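PDB 6J5Y: FAA hydrolase family protein from Pseudomonas aeruginosa, which probably hydrolyses fumarylpyruvate to fumarate and pyruvate, with a manganese ion and pyruvate bound together in its active-site pocket. Local coordinates for residues E103-Y108 against W178-T183. Residues are numbered along the deposited sequence; the frame is centred on the assembly and turned at random.
Sequences EHVWGY and WSVAET
Helix-on-sheet packing of the FAH fold joins Val180, in the first turn of helix 180-190, to Val105 and Tyr108 on strand 105-116 of the larger mixed sheet. The contact rests on apolar side chains, with no hydrogen bond between the segments, which bury 101 Å² between them. With chi1 of Val180 at 169°, its two methyls are split between the partners: CG1 lies nearest Val105 CG2 (3.9 Å) and also comes within 4.2 Å of Tyr108 OH, whereas CG2 meets the Tyr108 ring at its edge, near the ring plane, 4.1 Å from CE2. Val105 serves both partners, since its other methyl, CG1, sits 3.5 Å above one face of that ring, toward the rim. The phenol OH is hydrogen-bonded to His153, and Leu85 on strand 79-89 touches both Tyr108 and Val180. Between Val105 and Tyr108, Trp106 and Gly107 both face Ala88, the signature of a classic beta bulge. The side chain of Val180 is about 14 Å from both the bound pyruvate and the manganese ion, so the contact does not line that pocket. Helix 180-190 begins with a capping box: Glu182 N donates almost straight (173°) to Ser179 OG, while Ser179 N (2.7 Å) and Ser179 OG (2.8 Å) reach Glu182 OE1 from opposite faces of its carboxylate plane.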
loop_
_atom_site.group_PDB
_atom_site.type_symbol
_atom_site.label_atom_id
_atom_site.label_comp_id
_atom_site.label_asym_id
_atom_site.label_seq_id
_atom_site.Cartn_x
_atom_site.Cartn_y
_atom_site.Cartn_z
ATOM N N GLU A 103 3.480 -9.277 16.040
ATOM C CA GLU A 103 3.743 -8.477 17.258
ATOM C C GLU A 103 4.556 -7.226 16.882
ATOM O O GLU A 103 4.514 -6.233 17.662
ATOM C CB GLU A 103 4.465 -9.293 18.325
ATOM C CG GLU A 103 4.508 -8.596 19.673
ATOM C CD GLU A 103 5.879 -8.119 20.121
ATOM O OE1 GLU A 103 6.720 -8.979 20.473
ATOM O OE2 GLU A 103 6.102 -6.888 20.146
ATOM N N HIS A 104 5.233 -7.222 15.727
ATOM C CA HIS A 104 6.031 -6.043 15.271
ATOM C C HIS A 104 5.121 -5.003 14.608
ATOM O O HIS A 104 5.599 -3.883 14.353
ATOM C CB HIS A 104 7.178 -6.487 14.348
ATOM C CG HIS A 104 8.204 -7.246 15.121
ATOM N ND1 HIS A 104 9.478 -6.750 15.369
ATOM C CD2 HIS A 104 8.107 -8.423 15.787
ATOM C CE1 HIS A 104 10.142 -7.621 16.120
ATOM N NE2 HIS A 104 9.315 -8.655 16.401
ATOM N N VAL A 105 3.865 -5.354 14.330
ATOM C CA VAL A 105 2.922 -4.468 13.594
ATOM C C VAL A 105 2.149 -3.656 14.622
ATOM O O VAL A 105 1.301 -4.238 15.314
ATOM C CB VAL A 105 1.997 -5.259 12.664
ATOM C CG1 VAL A 105 0.991 -4.359 11.976
ATOM C CG2 VAL A 105 2.790 -6.048 11.635
ATOM N N TRP A 106 2.417 -2.354 14.666
ATOM C CA TRP A 106 1.749 -1.390 15.573
ATOM C C TRP A 106 0.298 -1.132 15.139
ATOM O O TRP A 106 -0.519 -0.721 16.012
ATOM C CB TRP A 106 2.518 -0.075 15.606
ATOM C CG TRP A 106 2.071 0.770 16.749
ATOM C CD1 TRP A 106 2.513 0.698 18.031
ATOM C CD2 TRP A 106 1.060 1.793 16.723
ATOM N NE1 TRP A 106 1.856 1.612 18.809
ATOM C CE2 TRP A 106 0.949 2.290 18.037
ATOM C CE3 TRP A 106 0.239 2.332 15.734
ATOM C CZ2 TRP A 106 0.062 3.306 18.377
ATOM C CZ3 TRP A 106 -0.638 3.339 16.070
ATOM C CH2 TRP A 106 -0.716 3.825 17.374
ATOM N N GLY A 107 -0.011 -1.241 13.848
ATOM C CA GLY A 107 -1.327 -0.809 13.336
ATOM C C GLY A 107 -1.516 -1.095 11.862
ATOM O O GLY A 107 -0.568 -1.629 11.227
ATOM N N TYR A 108 -2.706 -0.772 11.347
ATOM C CA TYR A 108 -3.181 -1.114 9.980
ATOM C C TYR A 108 -3.935 0.088 9.397
ATOM O O TYR A 108 -4.464 0.924 10.159
ATOM C CB TYR A 108 -4.048 -2.378 10.005
ATOM C CG TYR A 108 -3.379 -3.615 10.540
ATOM C CD1 TYR A 108 -3.326 -3.862 11.904
ATOM C CD2 TYR A 108 -2.828 -4.574 9.693
ATOM C CE1 TYR A 108 -2.728 -4.994 12.420
ATOM C CE2 TYR A 108 -2.214 -5.711 10.202
ATOM C CZ TYR A 108 -2.172 -5.933 11.568
ATOM O OH TYR A 108 -1.537 -7.032 12.109
ATOM N N TRP A 178 1.466 -14.545 0.968
ATOM C CA TRP A 178 2.204 -14.284 2.229
ATOM C C TRP A 178 1.341 -13.388 3.118
ATOM O O TRP A 178 1.187 -12.218 2.811
ATOM C CB TRP A 178 3.585 -13.677 1.964
ATOM C CG TRP A 178 4.548 -14.616 1.302
ATOM C CD1 TRP A 178 4.487 -15.982 1.221
ATOM C CD2 TRP A 178 5.763 -14.234 0.648
ATOM N NE1 TRP A 178 5.578 -16.471 0.559
ATOM C CE2 TRP A 178 6.368 -15.424 0.176
ATOM C CE3 TRP A 178 6.385 -13.007 0.408
ATOM C CZ2 TRP A 178 7.583 -15.413 -0.507
ATOM C CZ3 TRP A 178 7.586 -13.001 -0.263
ATOM C CH2 TRP A 178 8.158 -14.186 -0.731
ATOM N N SER A 179 0.783 -13.955 4.182
ATOM C CA SER A 179 0.045 -13.232 5.249
ATOM C C SER A 179 0.891 -12.060 5.761
ATOM O O SER A 179 2.106 -12.024 5.489
ATOM C CB SER A 179 -0.274 -14.192 6.374
ATOM O OG SER A 179 0.931 -14.623 7.018
ATOM N N VAL A 180 0.303 -11.175 6.559
ATOM C CA VAL A 180 1.049 -10.074 7.213
ATOM C C VAL A 180 2.282 -10.670 7.900
ATOM O O VAL A 180 3.394 -10.107 7.740
ATOM C CB VAL A 180 0.158 -9.286 8.191
ATOM C CG1 VAL A 180 1.000 -8.351 9.048
ATOM C CG2 VAL A 180 -0.921 -8.508 7.445
ATOM N N ALA A 181 2.098 -11.743 8.667
ATOM C CA ALA A 181 3.147 -12.381 9.496
ATOM C C ALA A 181 4.289 -12.883 8.613
ATOM O O ALA A 181 5.433 -12.647 8.941
ATOM C CB ALA A 181 2.550 -13.521 10.299
ATOM N N GLU A 182 3.958 -13.598 7.548
ATOM C CA GLU A 182 4.932 -14.064 6.538
ATOM C C GLU A 182 5.664 -12.881 5.876
ATOM O O GLU A 182 6.900 -12.991 5.677
ATOM C CB GLU A 182 4.185 -14.878 5.495
ATOM C CG GLU A 182 3.874 -16.289 5.941
ATOM C CD GLU A 182 2.797 -16.936 5.096
ATOM O OE1 GLU A 182 1.741 -16.314 4.930
ATOM O OE2 GLU A 182 3.027 -18.034 4.589
ATOM N N THR A 183 4.945 -11.830 5.465
ATOM C CA THR A 183 5.555 -10.687 4.722
ATOM C C THR A 183 6.549 -9.989 5.657
ATOM O O THR A 183 7.633 -9.604 5.208
ATOM C CB THR A 183 4.508 -9.732 4.115
ATOM O OG1 THR A 183 3.775 -9.072 5.142
ATOM C CG2 THR A 183 3.529 -10.418 3.194
#